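Long-range contacts in Thiosulfate:glutathione sulfurtransferase (Homo sapiens, PDB 6BEV), which transfers the sulfane sulfur of thiosulfate to glutathione, giving S-sulfanylglutathione and sulfite in the metabolism of hydrogen sulfide: residues A[23-33]-A[121-130]; A[61-72]-A[79-88]. One frame throughout, in Å; residues are numbered along the deposited sequence. Where two conformers were deposited one is given.

Contact 1. Residues A[23-33]-A[121-130]; sequences GAPTVSLPELR and RNYAGAYREW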
loop_
_atom_site.group_PDB
_atom_site.type_symbol
_atom_site.label_atom_id
_atom_site.label_comp_id
_atom_site.label_asym_id
_atom_site.label_seq_id
_atom_site.Cartn_x
_atom_site.Cartn_y
_atom_site.Cartn_z
ATOM N N GLY A 23 -8.086 1.760 -12.000
ATOM C CA GLY A 23 -7.171 2.691 -11.366
ATOM C C GLY A 23 -7.860 3.772 -10.550
ATOM O O GLY A 23 -7.264 4.799 -10.243
ATOM N N ALA A 24 -9.119 3.544 -10.189
ATOM C CA ALA A 24 -9.878 4.512 -9.422
ATOM C C ALA A 24 -9.309 4.613 -8.012
ATOM O O ALA A 24 -8.537 3.751 -7.580
ATOM C CB ALA A 24 -11.346 4.099 -9.379
ATOM N N PRO A 25 -9.681 5.652 -7.254
ATOM C CA PRO A 25 -9.016 5.876 -5.962
ATOM C C PRO A 25 -9.246 4.794 -4.945
ATOM O O PRO A 25 -8.428 4.690 -4.027
ATOM C CB PRO A 25 -9.598 7.211 -5.475
ATOM C CG PRO A 25 -10.109 7.862 -6.682
ATOM C CD PRO A 25 -10.602 6.760 -7.570
ATOM N N THR A 26 -10.339 4.027 -5.038
ATOM C CA THR A 26 -10.568 2.870 -4.186
ATOM C C THR A 26 -10.465 1.595 -5.017
ATOM O O THR A 26 -10.914 1.549 -6.166
ATOM C CB THR A 26 -11.957 2.941 -3.530
ATOM O OG1 THR A 26 -12.032 4.119 -2.712
ATOM C CG2 THR A 26 -12.251 1.719 -2.665
ATOM N N VAL A 27 -9.884 0.558 -4.430
ATOM C CA VAL A 27 -9.917 -0.791 -4.999
ATOM C C VAL A 27 -10.734 -1.694 -4.077
ATOM O O VAL A 27 -10.591 -1.645 -2.850
ATOM C CB VAL A 27 -8.495 -1.331 -5.254
ATOM C CG1 VAL A 27 -7.707 -1.497 -3.967
ATOM C CG2 VAL A 27 -8.537 -2.634 -6.030
ATOM N N SER A 28 -11.620 -2.487 -4.672
ATOM C CA SER A 28 -12.407 -3.468 -3.941
ATOM C C SER A 28 -11.615 -4.760 -3.750
ATOM O O SER A 28 -10.656 -5.048 -4.470
ATOM C CB SER A 28 -13.677 -3.804 -4.722
ATOM O OG SER A 28 -13.347 -4.555 -5.875
ATOM N N LEU A 29 -12.059 -5.564 -2.784
ATOM C CA LEU A 29 -11.395 -6.833 -2.518
ATOM C C LEU A 29 -11.421 -7.765 -3.717
ATOM O O LEU A 29 -10.384 -8.376 -4.009
ATOM C CB LEU A 29 -11.975 -7.491 -1.264
ATOM C CG LEU A 29 -11.330 -8.819 -0.860
ATOM C CD1 LEU A 29 -9.851 -8.659 -0.597
ATOM C CD2 LEU A 29 -12.022 -9.359 0.379
ATOM N N PRO A 30 -12.533 -7.946 -4.433
ATOM C CA PRO A 30 -12.462 -8.853 -5.589
ATOM C C PRO A 30 -11.448 -8.406 -6.627
ATOM O O PRO A 30 -10.709 -9.239 -7.165
ATOM C CB PRO A 30 -13.905 -8.870 -6.112
ATOM C CG PRO A 30 -14.745 -8.522 -4.931
ATOM C CD PRO A 30 -13.922 -7.539 -4.146
ATOM N N GLU A 31 -11.383 -7.110 -6.925
ATOM C CA GLU A 31 -10.394 -6.648 -7.891
ATOM C C GLU A 31 -8.994 -6.844 -7.346
ATOM O O GLU A 31 -8.098 -7.291 -8.071
ATOM C CB GLU A 31 -10.622 -5.184 -8.258
ATOM C CG GLU A 31 -9.679 -4.767 -9.381
ATOM C CD GLU A 31 -9.702 -3.294 -9.753
ATOM O OE1 GLU A 31 -10.511 -2.510 -9.212
ATOM O OE2 GLU A 31 -8.855 -2.912 -10.587
ATOM N N LEU A 32 -8.784 -6.507 -6.077
ATOM C CA LEU A 32 -7.467 -6.665 -5.480
ATOM C C LEU A 32 -7.001 -8.114 -5.550
ATOM O O LEU A 32 -5.843 -8.382 -5.888
ATOM C CB LEU A 32 -7.497 -6.187 -4.037
ATOM C CG LEU A 32 -6.197 -6.322 -3.234
ATOM C CD1 LEU A 32 -5.048 -5.605 -3.940
ATOM C CD2 LEU A 32 -6.380 -5.809 -1.820
ATOM N N ARG A 33 -7.883 -9.067 -5.237
ATOM C CA ARG A 33 -7.476 -10.471 -5.275
ATOM C C ARG A 33 -7.023 -10.869 -6.670
ATOM O O ARG A 33 -6.038 -11.599 -6.824
ATOM C CB ARG A 33 -8.611 -11.361 -4.786
ATOM C CG ARG A 33 -8.799 -11.329 -3.280
ATOM C CD ARG A 33 -10.102 -11.967 -2.902
ATOM N NE ARG A 33 -10.209 -12.252 -1.473
ATOM C CZ ARG A 33 -11.338 -12.614 -0.881
ATOM N NH1 ARG A 33 -12.454 -12.655 -1.586
ATOM N NH2 ARG A 33 -11.362 -12.890 0.414
ATOM N N ARG A 121 -3.922 3.633 -5.006
ATOM C CA ARG A 121 -5.305 3.298 -4.708
ATOM C C ARG A 121 -5.411 2.826 -3.262
ATOM O O ARG A 121 -4.492 2.203 -2.745
ATOM C CB ARG A 121 -5.809 2.161 -5.634
ATOM C CG ARG A 121 -5.525 2.421 -7.120
ATOM C CD ARG A 121 -5.941 1.278 -8.018
ATOM N NE ARG A 121 -7.388 1.158 -8.049
ATOM C CZ ARG A 121 -8.044 0.129 -8.571
ATOM N NH1 ARG A 121 -7.374 -0.879 -9.100
ATOM N NH2 ARG A 121 -9.368 0.100 -8.530
ATOM N N ASN A 122 -6.568 3.074 -2.632
ATOM C CA ASN A 122 -6.824 2.680 -1.248
ATOM C C ASN A 122 -7.678 1.422 -1.248
ATOM O O ASN A 122 -8.760 1.415 -1.845
ATOM C CB ASN A 122 -7.581 3.794 -0.519
ATOM C CG ASN A 122 -7.832 3.483 0.951
ATOM O OD1 ASN A 122 -7.038 2.811 1.623
ATOM N ND2 ASN A 122 -8.952 3.991 1.461
ATOM N N TYR A 123 -7.217 0.384 -0.552
ATOM C CA TYR A 123 -8.077 -0.764 -0.278
ATOM C C TYR A 123 -8.933 -0.398 0.945
ATOM O O TYR A 123 -8.581 -0.657 2.096
ATOM C CB TYR A 123 -7.258 -2.039 -0.101
ATOM C CG TYR A 123 -8.090 -3.192 0.413
ATOM C CD1 TYR A 123 -9.391 -3.375 -0.025
ATOM C CD2 TYR A 123 -7.598 -4.068 1.369
ATOM C CE1 TYR A 123 -10.180 -4.397 0.483
ATOM C CE2 TYR A 123 -8.372 -5.094 1.868
ATOM C CZ TYR A 123 -9.668 -5.253 1.432
ATOM O OH TYR A 123 -10.437 -6.257 1.965
ATOM N N ALA A 124 -10.079 0.234 0.664
ATOM C CA ALA A 124 -10.902 0.822 1.723
ATOM C C ALA A 124 -11.450 -0.220 2.690
ATOM O O ALA A 124 -11.597 0.065 3.885
ATOM C CB ALA A 124 -12.036 1.638 1.107
ATOM N N GLY A 125 -11.755 -1.426 2.210
ATOM C CA GLY A 125 -12.206 -2.471 3.123
ATOM C C GLY A 125 -11.167 -2.783 4.183
ATOM O O GLY A 125 -11.495 -3.093 5.332
ATOM N N ALA A 126 -9.894 -2.717 3.800
ATOM C CA ALA A 126 -8.770 -2.714 4.737
ATOM C C ALA A 126 -8.511 -4.070 5.399
ATOM O O ALA A 126 -9.153 -5.074 5.072
ATOM C CB ALA A 126 -8.940 -1.586 5.765
ATOM N N TYR A 127 -7.541 -4.119 6.325
ATOM C CA TYR A 127 -7.100 -5.408 6.861
ATOM C C TYR A 127 -8.208 -6.133 7.624
ATOM O O TYR A 127 -8.288 -7.361 7.572
ATOM C CB TYR A 127 -5.844 -5.193 7.711
ATOM C CG TYR A 127 -5.177 -6.417 8.296
ATOM C CD1 TYR A 127 -4.745 -7.482 7.506
ATOM C CD2 TYR A 127 -4.920 -6.474 9.660
ATOM C CE1 TYR A 127 -4.108 -8.585 8.080
ATOM C CE2 TYR A 127 -4.280 -7.551 10.226
ATOM C CZ TYR A 127 -3.864 -8.601 9.437
ATOM O OH TYR A 127 -3.238 -9.674 10.030
ATOM N N ARG A 128 -9.075 -5.412 8.336
ATOM C CA ARG A 128 -10.142 -6.135 9.028
ATOM C C ARG A 128 -11.063 -6.845 8.044
ATOM O O ARG A 128 -11.483 -7.973 8.300
ATOM C CB ARG A 128 -10.934 -5.231 9.966
ATOM C CG ARG A 128 -10.210 -4.842 11.233
ATOM C CD ARG A 128 -11.039 -3.841 12.005
ATOM N NE ARG A 128 -10.313 -3.247 13.119
ATOM C CZ ARG A 128 -10.615 -2.070 13.650
ATOM N NH1 ARG A 128 -11.611 -1.342 13.151
ATOM N NH2 ARG A 128 -9.897 -1.600 14.660
ATOM N N GLU A 129 -11.378 -6.216 6.896
ATOM C CA GLU A 129 -12.172 -6.916 5.888
ATOM C C GLU A 129 -11.394 -8.072 5.304
ATOM O O GLU A 129 -11.956 -9.152 5.098
ATOM C CB GLU A 129 -12.631 -5.998 4.757
ATOM C CG GLU A 129 -13.406 -6.771 3.659
ATOM C CD GLU A 129 -13.860 -5.883 2.524
ATOM O OE1 GLU A 129 -13.038 -5.580 1.624
ATOM O OE2 GLU A 129 -15.042 -5.478 2.532
ATOM N N TRP A 130 -10.105 -7.865 5.033
ATOM C CA TRP A 130 -9.280 -8.952 4.538
ATOM C C TRP A 130 -9.418 -10.174 5.444
ATOM O O TRP A 130 -9.579 -11.304 4.981
ATOM C CB TRP A 130 -7.830 -8.476 4.483
ATOM C CG TRP A 130 -6.953 -9.488 3.911
ATOM C CD1 TRP A 130 -6.252 -10.463 4.580
ATOM C CD2 TRP A 130 -6.693 -9.678 2.535
ATOM N NE1 TRP A 130 -5.576 -11.242 3.687
ATOM C CE2 TRP A 130 -5.834 -10.789 2.422
ATOM C CE3 TRP A 130 -7.088 -9.002 1.375
ATOM C CZ2 TRP A 130 -5.342 -11.225 1.198
ATOM C CZ3 TRP A 130 -6.608 -9.454 0.151
ATOM C CH2 TRP A 130 -5.747 -10.557 0.076
HETATM O O HOH W 1 -12.320 -1.533 -0.953
HETATM O O HOH W 2 -13.987 -4.904 -0.805
HETATM O O HOH W 3 -9.507 -11.787 2.106
#
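Arg-121 and Glu-31 form a salt bridge in which the guanidinium presents its NH1-NH2 end to the carboxylate. NH1 lies 2.9 Å from Glu-31 OE2 and NH2 bonds OE1. The two planes stand 54° apart, and OE2 is met from above the carboxylate plane. The same guanidinium also binds backbone. Arg-121 NE donates to Ala-24 O at 2.9 Å, and NH2 makes a more bent bond to Thr-26 O. A bend at chi3 (68°) turns the head across Val-27, whose CB sits over one face, with Gly-23 over the other.

Backbone bonds add a single beta bridge between Thr-26 and Asn-122. Asn-122 N donates to Pro-25 O at 2.8 Å, and Val-27 N donates to Asn-122 O.

Apolar packing follows at the start of helix 29-38. Leu-32 CD2 makes a CH-pi contact over the Tyr-123 ring, 4.0 Å from its centroid. Leu-29 CD1 packs closely on Trp-130 CE3 at 3.4 Å.

A polar link borders this packing. Within 121-130, Tyr-123 OH donates to Glu-129 OE1, and a water joins that oxygen to Leu-29 N.

Arg-121 NH1 has a second partner in His-94. The Thr-26/Asn-122 beta bridge lies on the edge strand 120-122 of the rhodanese-like domain. Strand 95-98 is its neighbour in the sheet, and Val-96 there touches Val-27, Leu-32 and Tyr-123. Helix 103-114 reaches Pro-25 and Asn-122.

Contact 2. Residues A[61-72]-A[79-88]; sequences LNIPVSELESAL and FQALYSAEKP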
loop_
_atom_site.group_PDB
_atom_site.type_symbol
_atom_site.label_atom_id
_atom_site.label_comp_id
_atom_site.label_asym_id
_atom_site.label_seq_id
_atom_site.Cartn_x
_atom_site.Cartn_y
_atom_site.Cartn_z
ATOM N N LEU A 61 4.310 -4.604 1.791
ATOM C CA LEU A 61 5.466 -3.896 2.323
ATOM C C LEU A 61 4.990 -2.876 3.348
ATOM O O LEU A 61 4.091 -2.086 3.056
ATOM C CB LEU A 61 6.173 -3.164 1.183
ATOM C CG LEU A 61 7.378 -2.341 1.604
ATOM C CD1 LEU A 61 8.471 -3.224 2.172
ATOM C CD2 LEU A 61 7.891 -1.535 0.429
ATOM N N ASN A 62 5.592 -2.870 4.534
ATOM C CA ASN A 62 5.188 -1.930 5.576
ATOM C C ASN A 62 5.923 -0.603 5.398
ATOM O O ASN A 62 7.144 -0.522 5.585
ATOM C CB ASN A 62 5.479 -2.547 6.937
ATOM C CG ASN A 62 5.100 -1.657 8.118
ATOM O OD1 ASN A 62 5.766 -1.694 9.141
ATOM N ND2 ASN A 62 4.041 -0.880 7.990
ATOM N N ILE A 63 5.169 0.432 5.037
ATOM C CA ILE A 63 5.644 1.814 5.076
ATOM C C ILE A 63 4.630 2.574 5.906
ATOM O O ILE A 63 3.579 2.991 5.383
ATOM C CB ILE A 63 5.791 2.475 3.699
ATOM C CG1 ILE A 63 6.647 1.623 2.770
ATOM C CG2 ILE A 63 6.390 3.858 3.893
ATOM C CD1 ILE A 63 6.804 2.196 1.373
ATOM N N PRO A 64 4.872 2.743 7.202
ATOM C CA PRO A 64 3.918 3.492 8.029
ATOM C C PRO A 64 3.594 4.834 7.385
ATOM O O PRO A 64 4.454 5.488 6.784
ATOM C CB PRO A 64 4.672 3.671 9.348
ATOM C CG PRO A 64 5.568 2.471 9.428
ATOM C CD PRO A 64 6.010 2.240 7.997
ATOM N N VAL A 65 2.341 5.263 7.543
ATOM C CA VAL A 65 1.929 6.492 6.879
ATOM C C VAL A 65 2.810 7.671 7.295
ATOM O O VAL A 65 3.087 8.553 6.482
ATOM C CB VAL A 65 0.420 6.744 7.071
ATOM C CG1 VAL A 65 0.075 7.040 8.529
ATOM C CG2 VAL A 65 -0.057 7.845 6.121
ATOM N N SER A 66 3.295 7.687 8.539
ATOM C CA SER A 66 4.171 8.762 8.995
ATOM C C SER A 66 5.538 8.753 8.318
ATOM O O SER A 66 6.250 9.763 8.375
ATOM C CB SER A 66 4.375 8.667 10.503
ATOM O OG SER A 66 4.931 7.410 10.854
ATOM N N GLU A 67 5.929 7.637 7.702
ATOM C CA GLU A 67 7.163 7.522 6.932
ATOM C C GLU A 67 6.959 7.702 5.436
ATOM O O GLU A 67 7.945 7.813 4.707
ATOM C CB GLU A 67 7.801 6.140 7.129
ATOM C CG GLU A 67 8.226 5.833 8.548
ATOM C CD GLU A 67 8.771 4.421 8.727
ATOM O OE1 GLU A 67 9.301 3.824 7.756
ATOM O OE2 GLU A 67 8.664 3.903 9.858
ATOM N N LEU A 68 5.718 7.703 4.959
ATOM C CA LEU A 68 5.474 7.523 3.529
ATOM C C LEU A 68 5.954 8.705 2.699
ATOM O O LEU A 68 6.462 8.507 1.591
ATOM C CB LEU A 68 3.998 7.227 3.281
ATOM C CG LEU A 68 3.599 6.956 1.828
ATOM C CD1 LEU A 68 4.338 5.770 1.233
ATOM C CD2 LEU A 68 2.125 6.725 1.746
ATOM N N GLU A 69 5.760 9.932 3.174
ATOM C CA GLU A 69 6.259 11.081 2.430
ATOM C C GLU A 69 7.757 10.955 2.200
ATOM O O GLU A 69 8.245 11.100 1.072
ATOM C CB GLU A 69 5.921 12.349 3.207
ATOM C CG GLU A 69 6.254 13.622 2.518
ATOM C CD GLU A 69 5.392 14.747 3.035
ATOM O OE1 GLU A 69 4.810 15.470 2.211
ATOM O OE2 GLU A 69 5.263 14.878 4.275
ATOM N N SER A 70 8.505 10.666 3.261
ATOM C CA SER A 70 9.944 10.536 3.114
ATOM C C SER A 70 10.305 9.358 2.221
ATOM O O SER A 70 11.251 9.448 1.431
ATOM C CB SER A 70 10.618 10.451 4.481
ATOM O OG SER A 70 10.282 9.259 5.147
ATOM N N ALA A 71 9.559 8.250 2.312
ATOM C CA ALA A 71 9.828 7.105 1.441
ATOM C C ALA A 71 9.642 7.455 -0.031
ATOM O O ALA A 71 10.411 7.004 -0.888
ATOM C CB ALA A 71 8.916 5.931 1.816
ATOM N N LEU A 72 8.588 8.197 -0.356
ATOM C CA LEU A 72 8.346 8.561 -1.744
ATOM C C LEU A 72 9.277 9.664 -2.222
ATOM O O LEU A 72 9.462 9.811 -3.431
ATOM C CB LEU A 72 6.878 8.950 -1.946
ATOM C CG LEU A 72 5.883 7.827 -1.671
ATOM C CD1 LEU A 72 4.457 8.347 -1.822
ATOM C CD2 LEU A 72 6.106 6.621 -2.586
ATOM N N PHE A 79 15.658 4.125 -0.542
ATOM C CA PHE A 79 14.441 3.351 -0.336
ATOM C C PHE A 79 14.762 1.860 -0.231
ATOM O O PHE A 79 14.287 1.160 0.672
ATOM C CB PHE A 79 13.474 3.637 -1.490
ATOM C CG PHE A 79 12.134 2.958 -1.348
ATOM C CD1 PHE A 79 11.995 1.586 -1.567
ATOM C CD2 PHE A 79 10.996 3.677 -1.006
ATOM C CE1 PHE A 79 10.775 0.962 -1.445
ATOM C CE2 PHE A 79 9.760 3.044 -0.889
ATOM C CZ PHE A 79 9.653 1.685 -1.108
ATOM N N GLN A 80 15.583 1.357 -1.150
ATOM C CA GLN A 80 15.955 -0.051 -1.108
ATOM C C GLN A 80 16.647 -0.384 0.207
ATOM O O GLN A 80 16.395 -1.435 0.809
ATOM C CB GLN A 80 16.863 -0.352 -2.301
ATOM C CG GLN A 80 17.465 -1.741 -2.339
ATOM C CD GLN A 80 16.467 -2.831 -2.626
ATOM O OE1 GLN A 80 15.716 -2.765 -3.600
ATOM N NE2 GLN A 80 16.480 -3.866 -1.797
ATOM N N ALA A 81 17.547 0.490 0.660
ATOM C CA ALA A 81 18.251 0.229 1.910
ATOM C C ALA A 81 17.276 0.136 3.084
ATOM O O ALA A 81 17.374 -0.773 3.917
ATOM C CB ALA A 81 19.294 1.306 2.168
ATOM N N LEU A 82 16.349 1.089 3.192
ATOM C CA LEU A 82 15.499 1.127 4.379
ATOM C C LEU A 82 14.416 0.058 4.338
ATOM O O LEU A 82 14.117 -0.559 5.367
ATOM C CB LEU A 82 14.875 2.508 4.539
ATOM C CG LEU A 82 14.079 2.737 5.821
ATOM C CD1 LEU A 82 14.876 2.391 7.074
ATOM C CD2 LEU A 82 13.584 4.156 5.872
ATOM N N TYR A 83 13.805 -0.149 3.172
ATOM C CA TYR A 83 12.614 -0.983 3.040
ATOM C C TYR A 83 12.871 -2.349 2.410
ATOM O O TYR A 83 11.964 -3.185 2.402
ATOM C CB TYR A 83 11.510 -0.221 2.267
ATOM C CG TYR A 83 11.076 1.008 3.030
ATOM C CD1 TYR A 83 10.347 0.893 4.206
ATOM C CD2 TYR A 83 11.452 2.272 2.615
ATOM C CE1 TYR A 83 9.991 2.004 4.943
ATOM C CE2 TYR A 83 11.092 3.386 3.348
ATOM C CZ TYR A 83 10.378 3.252 4.513
ATOM O OH TYR A 83 10.062 4.405 5.222
ATOM N N SER A 84 14.075 -2.602 1.895
ATOM C CA SER A 84 14.430 -3.900 1.317
ATOM C C SER A 84 13.529 -4.263 0.140
ATOM O O SER A 84 13.183 -5.429 -0.057
ATOM C CB SER A 84 14.415 -5.010 2.370
ATOM O OG SER A 84 15.320 -4.738 3.414
ATOM N N ALA A 85 13.172 -3.263 -0.660
ATOM C CA ALA A 85 12.318 -3.437 -1.828
ATOM C C ALA A 85 12.604 -2.267 -2.758
ATOM O O ALA A 85 13.185 -1.264 -2.350
ATOM C CB ALA A 85 10.831 -3.467 -1.456
ATOM N N GLU A 86 12.189 -2.401 -4.015
ATOM C CA GLU A 86 12.432 -1.354 -4.999
ATOM C C GLU A 86 11.408 -0.228 -4.855
ATOM O O GLU A 86 10.214 -0.468 -4.670
ATOM C CB GLU A 86 12.371 -1.945 -6.409
ATOM C CG GLU A 86 12.781 -0.987 -7.519
ATOM C CD GLU A 86 12.912 -1.676 -8.874
ATOM O OE1 GLU A 86 13.740 -2.604 -9.008
ATOM O OE2 GLU A 86 12.184 -1.289 -9.811
ATOM N N LYS A 87 11.880 1.006 -4.957
ATOM C CA LYS A 87 10.995 2.157 -4.865
ATOM C C LYS A 87 9.991 2.122 -6.015
ATOM O O LYS A 87 10.378 1.882 -7.160
ATOM C CB LYS A 87 11.809 3.452 -4.940
ATOM C CG LYS A 87 10.994 4.706 -4.660
ATOM C CD LYS A 87 11.786 5.990 -4.822
ATOM C CE LYS A 87 10.924 7.173 -4.462
ATOM N NZ LYS A 87 11.594 8.464 -4.737
ATOM N N PRO A 88 8.711 2.366 -5.765
ATOM C CA PRO A 88 7.762 2.461 -6.873
ATOM C C PRO A 88 8.080 3.646 -7.768
ATOM O O PRO A 88 8.700 4.624 -7.359
ATOM C CB PRO A 88 6.419 2.665 -6.168
ATOM C CG PRO A 88 6.757 3.236 -4.847
ATOM C CD PRO A 88 8.075 2.634 -4.468
HETATM O O HOH W 4 11.377 6.924 5.979
#
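Tyr-83 reaches across to Glu-67, and its OH donates to the anti lone pair of OE1 at 2.7 Å. The carboxylate and ring planes are 31° apart. The Tyr-83 CG lies anti to the carbonyl carbon (chi1 -63°), which sends the ring from the end of its helix toward helix 65-73. Ile-63 CG1 covers one face of this ring in a CH-pi contact, 4.2 Å from the centroid. Ala-71 CB approaches obliquely, 3.7 Å from Tyr-83 CE2. A water donates to both Tyr-83 OH and Ser-70 OG. A phenylalanine in place of Tyr-83 would probably keep the ring packing but leave Glu-67 OE1 without this donor and the water without one of its acceptors.

Glu-67 OE2 forms a salt bridge with Arg-49 of helix 49-53, so each carboxylate oxygen has a partner. Strand 61-62 is an edge strand of the parallel sheet of the rhodanese-like domain. The short helices 65-73 and 76-83 follow it as a nearly antiparallel pair; the axes of 65-72 and 79-83 are 154° apart.

Phe-79 turns the edge of its ring to Ala-71 O, which is 3.4 Å from Phe-79 CD2. The Ile-63 and Phe-79 side chains cross at about a right angle, with Ile-63 CD1 3.8 Å from Phe-79 CZ. Leu-61 and Phe-79 approach from opposite directions; Leu-61 CD2 also touches Ala-85 CB.

Lys-87 is extended throughout. Its NZ donates to Leu-72 O at 2.8 Å, from above the carbonyl plane, and also bonds Met-74 O. The Leu-72 and Pro-88 side chains cross at about a right angle, with Leu-72 CD2 4.1 Å from Pro-88 CG.

Overall arrangement
Contacts 1 and 2 lie on opposite sides of the chain's centre, about 20 Å apart between centres. Each reaches an outermost strand of the same parallel sheet, 120-122 in contact 1 and 61-62 in contact 2. Both are partly buried, but contact 1 includes more exposed residues, while none of the touching residues of contact 2 is exposed. Contact 1 joins parts far apart in sequence with backbone bonds, a salt bridge and packing on two aromatic rings. Contact 2 joins near neighbours in sequence by side chains alone or side chain to backbone. The side chains of Asn-122 and the active-site Cys-99 are about 6 Å apart, those of Asn-62 and Cys-99 about 9 Å.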